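Local structure of 2-aminomuconic 6-semialdehyde dehydrogenase (Pseudomonas sp., 7BZV) at residues T91-L95 and S96-T100; I101-P104 and R105-N109; V305-A308 and E309-A313; E343-Q347 and E348-F352. The protein catalyses the NAD+-dependent oxidation of 2-aminomuconate 6-semialdehyde to 2-aminomuconate in the meta-cleavage breakdown of 2-aminophenol, probably working as a tetramer. All coordinates share one frame; numbering follows the deposited sequence.

Interaction 1: T91-L95 and S96-T100; sequences TGKPL and SMAAT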
loop_
_atom_site.group_PDB
_atom_site.type_symbol
_atom_site.label_atom_id
_atom_site.label_comp_id
_atom_site.label_asym_id
_atom_site.label_seq_id
_atom_site.Cartn_x
_atom_site.Cartn_y
_atom_site.Cartn_z
ATOM N N THR B 91 14.366 32.609 20.784
ATOM C CA THR B 91 15.120 31.447 21.211
ATOM C C THR B 91 16.613 31.663 21.347
ATOM O O THR B 91 17.261 30.825 21.977
ATOM C CB THR B 91 14.950 30.294 20.211
ATOM O OG1 THR B 91 15.495 30.707 18.945
ATOM C CG2 THR B 91 13.448 29.901 20.056
ATOM N N GLY B 92 17.194 32.681 20.697
ATOM C CA GLY B 92 18.647 32.748 20.602
ATOM C C GLY B 92 19.280 31.779 19.621
ATOM O O GLY B 92 20.516 31.613 19.616
ATOM N N LYS B 93 18.480 31.147 18.782
ATOM C CA LYS B 93 19.003 30.218 17.795
ATOM C C LYS B 93 20.025 30.915 16.912
ATOM O O LYS B 93 19.737 32.000 16.387
ATOM C CB LYS B 93 17.888 29.703 16.883
ATOM C CG LYS B 93 17.068 28.565 17.423
ATOM C CD LYS B 93 15.780 28.430 16.652
ATOM C CE LYS B 93 14.862 27.363 17.302
ATOM N NZ LYS B 93 15.539 26.021 17.253
ATOM N N PRO B 94 21.164 30.290 16.631
ATOM C CA PRO B 94 22.050 30.832 15.595
ATOM C C PRO B 94 21.370 30.837 14.236
ATOM O O PRO B 94 20.548 29.964 13.906
ATOM C CB PRO B 94 23.250 29.880 15.602
ATOM C CG PRO B 94 23.157 29.104 16.906
ATOM C CD PRO B 94 21.692 29.066 17.264
ATOM N N LEU B 95 21.736 31.841 13.440
ATOM C CA LEU B 95 21.265 31.924 12.063
ATOM C C LEU B 95 21.521 30.622 11.325
ATOM O O LEU B 95 20.666 30.154 10.561
ATOM C CB LEU B 95 21.943 33.091 11.349
ATOM C CG LEU B 95 21.634 33.287 9.864
ATOM C CD1 LEU B 95 20.163 33.697 9.706
ATOM C CD2 LEU B 95 22.564 34.341 9.236
ATOM N N SER B 96 22.684 30.004 11.571
ATOM C CA SER B 96 23.039 28.751 10.917
ATOM C C SER B 96 22.027 27.645 11.205
ATOM O O SER B 96 21.888 26.709 10.419
ATOM C CB SER B 96 24.412 28.292 11.390
ATOM O OG SER B 96 24.408 28.165 12.803
ATOM N N MET B 97 21.351 27.717 12.339
ATOM C CA MET B 97 20.314 26.749 12.682
ATOM C C MET B 97 18.960 27.159 12.121
ATOM O O MET B 97 18.293 26.369 11.442
ATOM C CB MET B 97 20.246 26.612 14.202
ATOM C CG MET B 97 19.142 25.671 14.739
ATOM S SD MET B 97 19.906 24.063 14.672
ATOM C CE MET B 97 18.632 22.821 15.103
ATOM N N ALA B 98 18.542 28.388 12.429
ATOM C CA ALA B 98 17.186 28.818 12.111
ATOM C C ALA B 98 16.965 28.897 10.602
ATOM O O ALA B 98 15.899 28.521 10.102
ATOM C CB ALA B 98 16.907 30.148 12.805
ATOM N N ALA B 99 17.977 29.311 9.851
ATOM C CA ALA B 99 17.819 29.480 8.408
ATOM C C ALA B 99 18.023 28.198 7.625
ATOM O O ALA B 99 17.748 28.168 6.419
ATOM C CB ALA B 99 18.791 30.536 7.887
ATOM N N THR B 100 18.535 27.149 8.249
ATOM C CA THR B 100 18.682 25.902 7.532
ATOM C C THR B 100 17.747 24.822 8.035
ATOM O O THR B 100 17.396 23.925 7.265
ATOM C CB THR B 100 20.115 25.378 7.611
ATOM O OG1 THR B 100 20.389 24.953 8.947
ATOM C CG2 THR B 100 21.083 26.455 7.162
#
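The Pro94 carbonyl is the flat group that receives the first turn of the helix. Two backbone donors share its oxygen: Ala98 N comes in nearly along the C=O axis, 2.9 Å from Pro94 O, while Met97 N sits above the carbonyl plane, 58° out of it, at the same 2.9 Å from Pro94 O and in a less straight hydrogen bond. The pyrrolidine ring is bordered by two side chains. Its CB has Ser96 OG at 3.5 Å, and its CD lies 4.2 Å from Met97 CB, the two side chains running side by side in the same direction. At the next residue, Leu95 O accepts from Ala99 N, and Leu95 CD1 rests against Ala99 CB at 3.9 Å. Leu95 CG is placed trans to the backbone N (chi1 176°), which carries CD1 toward that methyl. Ser96 OG hydrogen-bonds to Thr324 O. Before the turn, Thr91 OG1 accepts from Lys93 N at 3.0 Å, an ST turn on Thr91, the last residue of helix 80-91; Gly92, with positive phi, is the first to leave the helix. Lys93 CB lies 4.2 Å from Ala98 CB, and its ammonium meets Asp102 in a salt bridge and also hydrogen-bonds Asn282 OD1 and the backbone Asn154 O. The whole is a tight helix-to-helix connection, with Pro94 at the N-cap position of helix 95-119 in this aldehyde dehydrogenase fold.

Interaction 2: I101-P104 and R105-N109; sequences IDIP and RGIAN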
loop_
_atom_site.group_PDB
_atom_site.type_symbol
_atom_site.label_atom_id
_atom_site.label_comp_id
_atom_site.label_asym_id
_atom_site.label_seq_id
_atom_site.Cartn_x
_atom_site.Cartn_y
_atom_site.Cartn_z
ATOM N N ILE B 101 17.327 24.891 9.296
ATOM C CA ILE B 101 16.477 23.857 9.874
ATOM C C ILE B 101 15.097 24.417 10.175
ATOM O O ILE B 101 14.095 24.002 9.564
ATOM C CB ILE B 101 17.141 23.260 11.126
ATOM C CG1 ILE B 101 18.395 22.491 10.686
ATOM C CG2 ILE B 101 16.151 22.392 11.906
ATOM C CD1 ILE B 101 19.129 21.835 11.777
ATOM N N ASP B 102 15.014 25.347 11.129
ATOM C CA ASP B 102 13.700 25.701 11.664
ATOM C C ASP B 102 12.765 26.235 10.587
ATOM O O ASP B 102 11.624 25.769 10.449
ATOM C CB ASP B 102 13.849 26.695 12.802
ATOM C CG ASP B 102 14.691 26.123 13.913
ATOM O OD1 ASP B 102 15.932 26.142 13.786
ATOM O OD2 ASP B 102 14.108 25.585 14.871
ATOM N N ILE B 103 13.197 27.242 9.847
ATOM C CA ILE B 103 12.247 27.913 8.969
ATOM C C ILE B 103 12.025 27.028 7.744
ATOM O O ILE B 103 10.868 26.833 7.344
ATOM C CB ILE B 103 12.719 29.322 8.590
ATOM C CG1 ILE B 103 12.288 30.365 9.631
ATOM C CG2 ILE B 103 12.113 29.740 7.270
ATOM C CD1 ILE B 103 12.534 30.007 11.074
ATOM N N PRO B 104 13.075 26.484 7.104
ATOM C CA PRO B 104 12.822 25.643 5.918
ATOM C C PRO B 104 12.019 24.379 6.212
ATOM O O PRO B 104 11.096 24.076 5.454
ATOM C CB PRO B 104 14.231 25.302 5.408
ATOM C CG PRO B 104 15.083 26.530 5.880
ATOM C CD PRO B 104 14.511 26.791 7.257
ATOM N N ARG B 105 12.340 23.634 7.276
ATOM C CA ARG B 105 11.516 22.484 7.644
ATOM C C ARG B 105 10.119 22.909 8.076
ATOM O O ARG B 105 9.132 22.217 7.795
ATOM C CB ARG B 105 12.190 21.683 8.751
ATOM C CG ARG B 105 13.529 21.021 8.279
ATOM C CD ARG B 105 14.075 19.964 9.293
ATOM N NE ARG B 105 15.442 19.526 8.973
ATOM C CZ ARG B 105 16.103 18.549 9.604
ATOM N NH1 ARG B 105 15.534 17.868 10.594
ATOM N NH2 ARG B 105 17.336 18.234 9.234
ATOM N N GLY B 106 9.992 24.047 8.738
ATOM C CA GLY B 106 8.657 24.500 9.105
ATOM C C GLY B 106 7.770 24.732 7.897
ATOM O O GLY B 106 6.569 24.433 7.919
ATOM N N ILE B 107 8.346 25.282 6.831
ATOM C CA ILE B 107 7.596 25.502 5.600
ATOM C C ILE B 107 7.336 24.179 4.895
ATOM O O ILE B 107 6.246 23.944 4.366
ATOM C CB ILE B 107 8.378 26.458 4.683
ATOM C CG1 ILE B 107 8.356 27.887 5.222
ATOM C CG2 ILE B 107 7.856 26.410 3.250
ATOM C CD1 ILE B 107 9.516 28.764 4.615
ATOM N N ALA B 108 8.342 23.301 4.882
ATOM C CA ALA B 108 8.245 22.040 4.161
ATOM C C ALA B 108 7.172 21.145 4.744
ATOM O O ALA B 108 6.604 20.302 4.021
ATOM C CB ALA B 108 9.574 21.296 4.183
ATOM N N ASN B 109 6.903 21.259 6.045
ATOM C CA ASN B 109 5.813 20.461 6.606
ATOM C C ASN B 109 4.524 20.666 5.832
ATOM O O ASN B 109 3.781 19.706 5.570
ATOM C CB ASN B 109 5.596 20.787 8.086
ATOM C CG ASN B 109 6.667 20.154 8.966
ATOM O OD1 ASN B 109 7.216 19.131 8.613
ATOM N ND2 ASN B 109 6.981 20.777 10.091
#
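Arg105 lies alongside Ile101, one turn earlier on the helix, and both side chains point the same way. Arg105 CB starts 3.1 Å from Ile101 O, the oxygen that also accepts Arg105 N; CG follows at 3.3 Å from the same Ile101 O. With CG beside the backbone N (chi1 -66°) and the chain extended from there to NE, the aliphatic part then runs past the isoleucine: CD is 4.1 Å from Ile101 CG2 and NE 4.2 Å from it, so that this methyl lies over one face of the guanidinium. At the tip, NH2 donates to Phe447 O, and the group makes a cation-pi contact with Phe447. On another side of the helix Ile103 CG2 meets Ile107 CD1 at 3.8 Å, the two chains crossing at a slant as they face helices 80-91 and 62-78. Pro104 has no N-H to return to the preceding turn, and the helix kinks there; its own O still accepts Ala108 N at 2.9 Å. Chemically, then, the stem of Arg105 runs against one methyl, and its charged end finds a carbonyl and an aromatic ring, which probably compensate in part for the solvent it loses.

Interaction 3: V305-A308 and E309-A313; sequences VALA and ERIKA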
loop_
_atom_site.group_PDB
_atom_site.type_symbol
_atom_site.label_atom_id
_atom_site.label_comp_id
_atom_site.label_asym_id
_atom_site.label_seq_id
_atom_site.Cartn_x
_atom_site.Cartn_y
_atom_site.Cartn_z
ATOM N N VAL B 305 39.968 12.899 22.364
ATOM C CA VAL B 305 40.936 13.946 22.027
ATOM C C VAL B 305 40.401 14.807 20.895
ATOM O O VAL B 305 40.411 16.046 20.958
ATOM C CB VAL B 305 42.295 13.316 21.666
ATOM C CG1 VAL B 305 43.247 14.357 21.054
ATOM C CG2 VAL B 305 42.914 12.598 22.888
ATOM N N ALA B 306 39.939 14.166 19.831
ATOM C CA ALA B 306 39.481 14.930 18.674
ATOM C C ALA B 306 38.224 15.708 19.011
ATOM O O ALA B 306 38.080 16.873 18.630
ATOM C CB ALA B 306 39.232 14.008 17.476
ATOM N N LEU B 307 37.301 15.092 19.744
ATOM C CA LEU B 307 36.066 15.800 20.087
ATOM C C LEU B 307 36.343 17.014 20.964
ATOM O O LEU B 307 35.718 18.066 20.784
ATOM C CB LEU B 307 35.076 14.877 20.797
ATOM C CG LEU B 307 33.657 15.425 20.971
ATOM C CD1 LEU B 307 32.999 15.349 19.629
ATOM C CD2 LEU B 307 32.873 14.623 21.985
ATOM N N ALA B 308 37.273 16.903 21.908
ATOM C CA ALA B 308 37.608 18.068 22.726
ATOM C C ALA B 308 38.157 19.220 21.881
ATOM O O ALA B 308 37.844 20.390 22.137
ATOM C CB ALA B 308 38.607 17.677 23.814
ATOM N N GLU B 309 38.998 18.925 20.885
ATOM C CA GLU B 309 39.457 19.999 20.005
ATOM C C GLU B 309 38.306 20.566 19.178
ATOM O O GLU B 309 38.172 21.790 19.048
ATOM C CB GLU B 309 40.564 19.496 19.099
ATOM C CG GLU B 309 41.818 19.041 19.794
ATOM C CD GLU B 309 42.422 20.069 20.760
ATOM O OE1 GLU B 309 42.318 21.280 20.546
ATOM O OE2 GLU B 309 43.016 19.644 21.751
ATOM N N ARG B 310 37.440 19.703 18.641
ATOM C CA ARG B 310 36.335 20.214 17.832
ATOM C C ARG B 310 35.442 21.142 18.651
ATOM O O ARG B 310 34.943 22.152 18.145
ATOM C CB ARG B 310 35.507 19.065 17.251
ATOM C CG ARG B 310 36.154 18.325 16.087
ATOM C CD ARG B 310 36.212 19.182 14.809
ATOM N NE ARG B 310 34.881 19.563 14.341
ATOM C CZ ARG B 310 34.181 18.907 13.410
ATOM N NH1 ARG B 310 34.675 17.828 12.811
ATOM N NH2 ARG B 310 32.978 19.343 13.072
ATOM N N ILE B 311 35.223 20.806 19.919
ATOM C CA ILE B 311 34.425 21.658 20.783
ATOM C C ILE B 311 35.112 23.010 20.958
ATOM O O ILE B 311 34.466 24.066 20.901
ATOM C CB ILE B 311 34.173 20.938 22.120
ATOM C CG1 ILE B 311 33.200 19.745 21.881
ATOM C CG2 ILE B 311 33.621 21.915 23.165
ATOM C CD1 ILE B 311 33.140 18.740 23.019
ATOM N N LYS B 312 36.437 23.004 21.119
ATOM C CA LYS B 312 37.155 24.267 21.244
ATOM C C LYS B 312 36.890 25.151 20.038
ATOM O O LYS B 312 36.791 26.375 20.163
ATOM C CB LYS B 312 38.672 24.038 21.407
ATOM C CG LYS B 312 39.173 23.778 22.813
ATOM C CD LYS B 312 40.713 23.559 22.853
ATOM C CE LYS B 312 41.142 22.485 23.871
ATOM N NZ LYS B 312 42.511 21.921 23.583
ATOM N N ALA B 313 36.783 24.557 18.857
ATOM C CA ALA B 313 36.533 25.351 17.661
ATOM C C ALA B 313 35.065 25.718 17.463
ATOM O O ALA B 313 34.750 26.453 16.516
ATOM C CB ALA B 313 37.050 24.603 16.416
HETATM O O HOH W 1 42.179 17.270 22.884
#
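Residues 305 to 312 follow a regular alpha-helical path, and each amide of Glu309 to Lys312 donates to the carbonyl four residues back. Glu309 N reaches Val305 O at 3.2 Å, Arg310 N reaches Ala306 O at 2.9 Å, Ile311 N binds Leu307 O and Lys312 N binds Ala308 O; the second of these is nearly in line with its carbonyl. On the inward side Ile311 folds over the previous turn. Its CG1 lies 3.2 Å from Leu307 O, and its CD1 touches Leu307 CG at 3.9 Å. Met276 of helix 268-280 and Val375 of strand 374-377 touch both side chains, and Phe280 adds to the cover of Ile311. Glu309 and Lys312 stand on the outward side. Glu309 bends at chi2 (-53°), which turns its carboxylate back along the helix: a water donates to Val305 O at 2.9 Å and to Glu309 OE2 at 2.8 Å, bridging backbone and side chain. The same OE2 forms a salt bridge with Lys312 NZ at 3.0 Å; the lysine comes from the syn side, 29° out of the carboxylate plane, and has a weak bond to OE1 as well. OE2 is thus gripped by a lysine and a water together. Arg310, bent at chi2 and chi3, turns off to a salt bridge with Asp273 of helix 268-280. The result is an amphipathic helix with Leu307 and Ile311 inward, largely apolar against its neighbours with the Arg310-Asp273 salt bridge beside it, of the kind that flanks the parallel strands of an alpha/beta domain; here it directly follows strand 290-296.

Interaction 4: E343-Q347 and E348-F352; sequences ELARQ and EGATF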
loop_
_atom_site.group_PDB
_atom_site.type_symbol
_atom_site.label_atom_id
_atom_site.label_comp_id
_atom_site.label_asym_id
_atom_site.label_seq_id
_atom_site.Cartn_x
_atom_site.Cartn_y
_atom_site.Cartn_z
ATOM N N GLU B 343 26.357 20.456 38.043
ATOM C CA GLU B 343 26.808 20.320 39.427
ATOM C C GLU B 343 26.586 18.897 39.933
ATOM O O GLU B 343 27.466 18.320 40.580
ATOM C CB GLU B 343 26.084 21.338 40.315
ATOM C CG GLU B 343 26.512 21.344 41.788
ATOM C CD GLU B 343 27.997 21.619 41.984
ATOM O OE1 GLU B 343 28.553 22.464 41.254
ATOM O OE2 GLU B 343 28.613 21.000 42.876
ATOM N N LEU B 344 25.425 18.308 39.630
ATOM C CA LEU B 344 25.211 16.901 39.965
ATOM C C LEU B 344 26.322 16.038 39.379
ATOM O O LEU B 344 26.820 15.124 40.041
ATOM C CB LEU B 344 23.850 16.436 39.467
ATOM C CG LEU B 344 23.464 15.000 39.837
ATOM C CD1 LEU B 344 23.471 14.835 41.371
ATOM C CD2 LEU B 344 22.101 14.656 39.277
ATOM N N ALA B 345 26.741 16.329 38.141
ATOM C CA ALA B 345 27.826 15.565 37.532
ATOM C C ALA B 345 29.093 15.668 38.369
ATOM O O ALA B 345 29.761 14.665 38.655
ATOM C CB ALA B 345 28.108 16.057 36.108
ATOM N N ARG B 346 29.457 16.885 38.744
ATOM C CA ARG B 346 30.600 17.073 39.627
ATOM C C ARG B 346 30.473 16.211 40.874
ATOM O O ARG B 346 31.373 15.434 41.210
ATOM C CB ARG B 346 30.699 18.541 40.009
ATOM C CG ARG B 346 32.011 19.179 39.684
ATOM C CD ARG B 346 31.871 20.677 39.780
ATOM N NE ARG B 346 31.722 21.299 38.469
ATOM C CZ ARG B 346 32.655 21.271 37.521
ATOM N NH1 ARG B 346 33.810 20.637 37.729
ATOM N NH2 ARG B 346 32.435 21.878 36.363
ATOM N N GLN B 347 29.339 16.327 41.561
ATOM C CA GLN B 347 29.129 15.578 42.795
ATOM C C GLN B 347 29.203 14.079 42.563
ATOM O O GLN B 347 29.704 13.340 43.417
ATOM C CB GLN B 347 27.777 15.932 43.395
ATOM C CG GLN B 347 27.576 17.384 43.645
ATOM C CD GLN B 347 26.320 17.637 44.426
ATOM O OE1 GLN B 347 25.355 18.187 43.900
ATOM N NE2 GLN B 347 26.311 17.218 45.688
ATOM N N GLU B 348 28.673 13.601 41.426
ATOM C CA GLU B 348 28.719 12.171 41.146
ATOM C C GLU B 348 30.131 11.698 40.791
ATOM O O GLU B 348 30.330 10.487 40.627
ATOM C CB GLU B 348 27.695 11.822 40.049
ATOM C CG GLU B 348 26.304 11.544 40.641
ATOM C CD GLU B 348 25.236 11.181 39.628
ATOM O OE1 GLU B 348 25.260 11.706 38.499
ATOM O OE2 GLU B 348 24.350 10.365 39.972
ATOM N N GLY B 349 31.113 12.603 40.722
ATOM C CA GLY B 349 32.493 12.252 40.421
ATOM C C GLY B 349 32.939 12.368 38.964
ATOM O O GLY B 349 34.014 11.860 38.617
ATOM N N ALA B 350 32.183 13.047 38.114
ATOM C CA ALA B 350 32.483 13.018 36.689
ATOM C C ALA B 350 33.776 13.750 36.346
ATOM O O ALA B 350 34.126 14.768 36.949
ATOM C CB ALA B 350 31.342 13.642 35.893
ATOM N N THR B 351 34.463 13.237 35.323
ATOM C CA THR B 351 35.558 13.951 34.686
ATOM C C THR B 351 35.001 14.830 33.579
ATOM O O THR B 351 34.238 14.358 32.724
ATOM C CB THR B 351 36.575 12.975 34.115
ATOM O OG1 THR B 351 37.060 12.154 35.165
ATOM C CG2 THR B 351 37.734 13.708 33.429
ATOM N N PHE B 352 35.383 16.098 33.587
ATOM C CA PHE B 352 34.958 17.039 32.562
ATOM C C PHE B 352 36.024 17.100 31.487
ATOM O O PHE B 352 37.121 17.600 31.736
ATOM C CB PHE B 352 34.698 18.422 33.145
ATOM C CG PHE B 352 33.412 18.508 33.887
ATOM C CD1 PHE B 352 33.289 17.911 35.129
ATOM C CD2 PHE B 352 32.319 19.139 33.330
ATOM C CE1 PHE B 352 32.099 17.960 35.814
ATOM C CE2 PHE B 352 31.118 19.199 34.001
ATOM C CZ PHE B 352 31.009 18.611 35.262
#
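Arg346 and Phe352 meet flat on flat. The guanidinium plane and the phenyl plane differ by only 8°, and Arg346 CZ stands 4.0 Å from the centroid of the Phe352 ring, over its face, a stacked cation-pi pair. Arg346 NH2 sits over the ring centre, while NH1 lies toward the CE1 side, 3.7 Å from Phe352 CE1. The two side chains as a whole approach at roughly a right angle; a bend at chi3 (-101°) of Arg346 brings the guanidinium down parallel to the ring, and chi1 lies away from the staggered positions. Behind this pair, Ala345 CB is 4.0 Å from Phe352 CZ and the same distance from Ala350 CB, a small apolar patch that Ile376 of strand 374-377 extends. Further round, Leu344 CG lies 4.0 Å from Glu348 OE1; Glu348 uses both oxygens on the backbone amides of Arg384 and Val385, at the start of helix 384-387. What brings the strand residues under the arginine is the helix end. Gly349, with positive phi, turns the chain: Ala350 N returns to Ala345 O at 3.0 Å and Gly349 N to Arg346 O at 2.9 Å, a Schellman motif. The latter donor sits well above the carbonyl plane, 57° out. Since Arg346 lies at the surface, its charge can probably stay solvated while one face is laid on an aromatic ring, and the pair would combine dispersion with electrostatic attraction, tying the last helical turn to strand 351-354.

Interactions 1 and 2 come first along the chain and form one continuous run: interaction 1 opens helix 95-119 and interaction 2 carries it on. Their centres are about 12 Å apart, and a probable hydrogen bond between Ala98 O and Ile103 N closes the seam. Interactions 3 and 4 follow on successive helices, 297-312 and 332-348, with centres about 20 Å apart and no touch; the second helix leads into strand 351-354, outermost within this chain in the seven-stranded sheet. Interaction 2 lies about 38 Å, centre to centre, from interaction 4. The first pair, about 12 to 16 Å from the chain's centre, thus belongs to the interior, the second, about 29 to 30 Å out, to helices beside that sheet.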